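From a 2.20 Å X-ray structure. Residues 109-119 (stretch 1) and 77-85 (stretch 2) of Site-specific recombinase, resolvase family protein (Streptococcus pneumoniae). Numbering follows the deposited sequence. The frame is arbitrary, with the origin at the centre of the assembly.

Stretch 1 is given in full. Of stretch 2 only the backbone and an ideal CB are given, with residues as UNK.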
# COMPACT_ATOMS: atom_id res chain seq x y z
N ILE A 109 -3.33 -11.88 10.37
CA ILE A 109 -4.65 -11.36 10.71
C ILE A 109 -4.41 -10.02 11.37
O ILE A 109 -3.56 -9.90 12.26
CB ILE A 109 -5.49 -12.31 11.62
CG1 ILE A 109 -5.71 -13.65 10.90
CG2 ILE A 109 -6.88 -11.68 11.98
CD1 ILE A 109 -6.58 -14.69 11.67
N CYS A 110 -5.07 -8.99 10.83
CA CYS A 110 -5.14 -7.65 11.37
C CYS A 110 -6.51 -7.54 11.92
O CYS A 110 -7.49 -7.48 11.17
CB CYS A 110 -4.96 -6.59 10.29
SG CYS A 110 -3.45 -6.82 9.39
N VAL A 111 -6.58 -7.54 13.23
CA VAL A 111 -7.82 -7.53 13.94
C VAL A 111 -8.69 -6.30 13.64
O VAL A 111 -9.88 -6.44 13.34
CB VAL A 111 -7.56 -7.70 15.47
CG1 VAL A 111 -8.75 -7.35 16.26
CG2 VAL A 111 -7.10 -9.16 15.74
N GLU A 112 -8.15 -5.09 13.71
CA GLU A 112 -8.99 -3.92 13.50
C GLU A 112 -9.35 -3.75 12.01
O GLU A 112 -10.50 -3.45 11.69
CB GLU A 112 -8.35 -2.65 14.03
CG GLU A 112 -9.40 -1.56 14.28
CD GLU A 112 -8.84 -0.17 14.42
OE1 GLU A 112 -9.36 0.58 15.30
OE2 GLU A 112 -7.89 0.18 13.66
N ASP A 113 -8.37 -3.96 11.12
CA ASP A 113 -8.60 -3.80 9.67
C ASP A 113 -9.50 -4.90 9.08
O ASP A 113 -10.02 -4.74 7.98
CB ASP A 113 -7.27 -3.81 8.91
CG ASP A 113 -6.28 -2.75 9.43
OD1 ASP A 113 -6.74 -1.66 9.84
OD2 ASP A 113 -5.04 -3.00 9.41
N GLY A 114 -9.70 -5.99 9.81
CA GLY A 114 -10.44 -7.14 9.29
C GLY A 114 -9.76 -7.90 8.14
O GLY A 114 -10.43 -8.56 7.36
N ILE A 115 -8.44 -7.79 8.04
CA ILE A 115 -7.68 -8.37 6.94
C ILE A 115 -7.16 -9.73 7.42
O ILE A 115 -6.68 -9.84 8.54
CB ILE A 115 -6.45 -7.50 6.55
CG1 ILE A 115 -6.87 -6.21 5.81
CG2 ILE A 115 -5.51 -8.30 5.69
CD1 ILE A 115 -5.67 -5.25 5.53
N ASP A 116 -7.28 -10.74 6.57
CA ASP A 116 -6.81 -12.09 6.87
C ASP A 116 -6.19 -12.61 5.57
O ASP A 116 -6.91 -12.86 4.57
CB ASP A 116 -7.99 -12.97 7.32
CG ASP A 116 -7.63 -14.45 7.47
OD1 ASP A 116 -6.54 -14.89 7.01
OD2 ASP A 116 -8.46 -15.18 8.06
N SER A 117 -4.85 -12.72 5.55
CA SER A 117 -4.14 -13.10 4.35
C SER A 117 -4.39 -14.56 3.87
O SER A 117 -4.15 -14.85 2.71
CB SER A 117 -2.64 -12.82 4.50
OG SER A 117 -2.00 -13.70 5.41
N SER A 118 -4.90 -15.44 4.73
CA SER A 118 -5.22 -16.83 4.33
C SER A 118 -6.48 -16.91 3.45
O SER A 118 -6.62 -17.84 2.68
CB SER A 118 -5.41 -17.72 5.56
OG SER A 118 -6.66 -17.48 6.18
N LYS A 119 -7.39 -15.94 3.58
CA LYS A 119 -8.61 -15.87 2.77
C LYS A 119 -8.36 -15.26 1.39
O LYS A 119 -9.31 -14.94 0.69
CB LYS A 119 -9.68 -15.05 3.48
CG LYS A 119 -10.11 -15.63 4.81
CD LYS A 119 -10.77 -16.98 4.64
CE LYS A 119 -11.76 -17.25 5.76
NZ LYS A 119 -11.15 -17.07 7.11
N UNK A 77 -0.27 -21.17 12.94
CA UNK A 77 -0.90 -20.87 11.65
C UNK A 77 -1.04 -19.35 11.35
O UNK A 77 -1.05 -18.94 10.18
CB UNK A 77 -2.28 -21.52 11.61
N UNK A 78 -1.19 -18.53 12.39
CA UNK A 78 -1.32 -17.04 12.21
C UNK A 78 -0.48 -16.19 13.20
O UNK A 78 -0.17 -16.64 14.34
CB UNK A 78 -2.79 -16.64 12.37
N UNK A 79 -0.08 -15.00 12.75
CA UNK A 79 0.22 -13.86 13.66
C UNK A 79 -0.95 -12.89 13.63
O UNK A 79 -1.40 -12.46 12.52
CB UNK A 79 1.51 -13.15 13.26
N UNK A 80 -1.47 -12.57 14.81
CA UNK A 80 -2.46 -11.53 14.96
C UNK A 80 -1.75 -10.23 15.34
O UNK A 80 -0.99 -10.20 16.30
CB UNK A 80 -3.51 -11.92 16.01
N UNK A 81 -2.01 -9.19 14.55
CA UNK A 81 -1.68 -7.78 14.85
C UNK A 81 -2.97 -6.97 15.01
O UNK A 81 -4.09 -7.43 14.62
CB UNK A 81 -0.81 -7.18 13.75
N UNK A 82 -2.89 -5.79 15.66
CA UNK A 82 -4.07 -4.94 15.81
C UNK A 82 -4.46 -4.35 14.45
O UNK A 82 -5.61 -4.47 14.00
CB UNK A 82 -3.81 -3.83 16.83
N UNK A 83 -3.49 -3.78 13.76
CA UNK A 83 -3.61 -3.30 12.38
C UNK A 83 -2.22 -3.22 11.74
O UNK A 83 -1.20 -3.30 12.45
CB UNK A 83 -4.30 -1.94 12.34
N UNK A 84 -2.15 -3.09 10.41
CA UNK A 84 -0.87 -3.08 9.67
C UNK A 84 0.14 -2.04 10.14
O UNK A 84 1.35 -2.31 10.20
CB UNK A 84 -1.15 -2.84 8.18
N UNK A 85 -0.33 -0.82 10.43
CA UNK A 85 0.53 0.20 10.99
C UNK A 85 1.03 -0.14 12.40
O UNK A 85 1.71 0.67 13.01
CB UNK A 85 -0.22 1.54 11.01

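The backbone sets the frame before any side chain is chosen. Two parallel strands pair here, with Ile109 N donating to the carbonyl O of position 79 (2.9 Å), the N of position 81 donating to Ile109 O (2.9 Å), and Val111 N donating to the O of position 81 (2.9 Å). Proline at position 81 aside, these backbone bonds say little about side chains; what each CB meets says more.

Position 77 has nothing of stretch 1 within reach of its CB; stretch 1 leaves the choice open, and the residue is Ser77, which makes no contact.

At position 78 the CB points toward stretch 1 and lies 4.3 Å from Ile109 CD1. Farther from that CB, off to one side of the line to the methyl, lie Asp116 OD1 and Ser118 OG. A long apolar residue, aliphatic or aromatic, would suit, and a side chain with a polar tip could also be argued for. The deposited residue is Phe78, chi1 in m. Its ring takes Ile109 CD1 over one face, 3.9 Å from the ring centroid, a CH-pi contact, while Ser118 OG approaches the edge, 3.5 Å from Phe78 CZ. Ser118 OG also donates a hydrogen bond to Asp116 OD1 at 2.7 Å.

Position 79 sends its CB sideways, with no atom of stretch 1 within 5.5 Å. Extended backbone angles suit a beta-branched residue, among many; it is Val79, whose carbonyl does the work.

Position 80 bridges to Ile109, and the two side chains share a sheet face. Its CB lies 4.5 Å from Val111 CG2, so apolar neighbours invite Leu, Ile, Val or Met. Leu80 answers, its CD1 4.3 Å from Ile109 CB.

Position 81 bridges to Cys110 on the other face of the sheet. The sulfur there favours a compact apolar group, and the extended backbone again tolerates beta-branching. Val81 fits, with CG2 3.6 Å from Cys110 SG.

At position 82 the strand has ended and the CB points away. The carbonyl is fixed, accepting from Glu112 N at 2.6 Å, but a side chain long enough to return could cover the methylenes of Glu112. Several large residues could do this; Phe82 does, with chi1 in t, and its ring face lies 4.1 Å, centroid to Glu112 CB.

Position 83 is crowded by acid: its ideal CB is 3.2 Å from Asp113 OD2 and 4.4 Å from Glu112 OE2. A basic residue is the natural guess, though a small or neutral polar one would also serve. Lys83 is found, its CD 3.4 Å from Glu112 OE2. Yet its NZ stays 4.4 Å from Glu112 OE2, so the charges are near without forming a salt bridge.

Position 84 donates its N to Asp113 OD2 (3.1 Å), while its CB lies 4.8 Å from Cys110 SG, with Ile115 CD1 beyond. An apolar side chain suits, and Leu84 places CD2 3.8 Å from Cys110 SG and CD1 4.4 Å from Ile115 CD1.

Position 85 turns its CB sideways, with nothing of stretch 1 within 5.5 Å, so small, polar or larger residues would all pass; it is Ser85.

Stretch 2 (77-85) SFVLVFKLS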
# COMPACT_ATOMS: atom_id res chain seq x y z
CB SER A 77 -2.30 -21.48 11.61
OG SER A 77 -2.23 -22.88 11.41
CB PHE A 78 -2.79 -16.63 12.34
CG PHE A 78 -3.69 -17.21 11.32
CD1 PHE A 78 -3.87 -16.58 10.09
CD2 PHE A 78 -4.43 -18.36 11.59
CE1 PHE A 78 -4.72 -17.10 9.13
CE2 PHE A 78 -5.28 -18.90 10.63
CZ PHE A 78 -5.44 -18.24 9.39
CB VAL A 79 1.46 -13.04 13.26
CG1 VAL A 79 1.61 -11.82 14.18
CG2 VAL A 79 2.73 -13.91 13.23
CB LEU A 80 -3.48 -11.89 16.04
CG LEU A 80 -4.59 -12.91 15.78
CD1 LEU A 80 -4.15 -14.25 15.20
CD2 LEU A 80 -5.32 -13.12 17.14
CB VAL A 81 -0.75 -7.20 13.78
CG1 VAL A 81 0.49 -8.05 13.66
CG2 VAL A 81 -1.45 -7.09 12.42
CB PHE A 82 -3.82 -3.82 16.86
CG PHE A 82 -5.08 -3.02 17.19
CD1 PHE A 82 -6.13 -3.63 17.85
CD2 PHE A 82 -5.20 -1.70 16.80
CE1 PHE A 82 -7.27 -2.94 18.17
CE2 PHE A 82 -6.36 -0.98 17.10
CZ PHE A 82 -7.39 -1.60 17.79
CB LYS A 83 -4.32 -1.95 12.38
CG LYS A 83 -3.63 -0.95 13.20
CD LYS A 83 -4.48 0.28 13.43
CE LYS A 83 -3.73 1.16 14.43
NZ LYS A 83 -4.27 2.55 14.54
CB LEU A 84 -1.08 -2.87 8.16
CG LEU A 84 -1.51 -4.06 7.32
CD1 LEU A 84 -1.59 -3.72 5.78
CD2 LEU A 84 -0.55 -5.23 7.57
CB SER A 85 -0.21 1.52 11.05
OG SER A 85 -1.37 1.36 11.84
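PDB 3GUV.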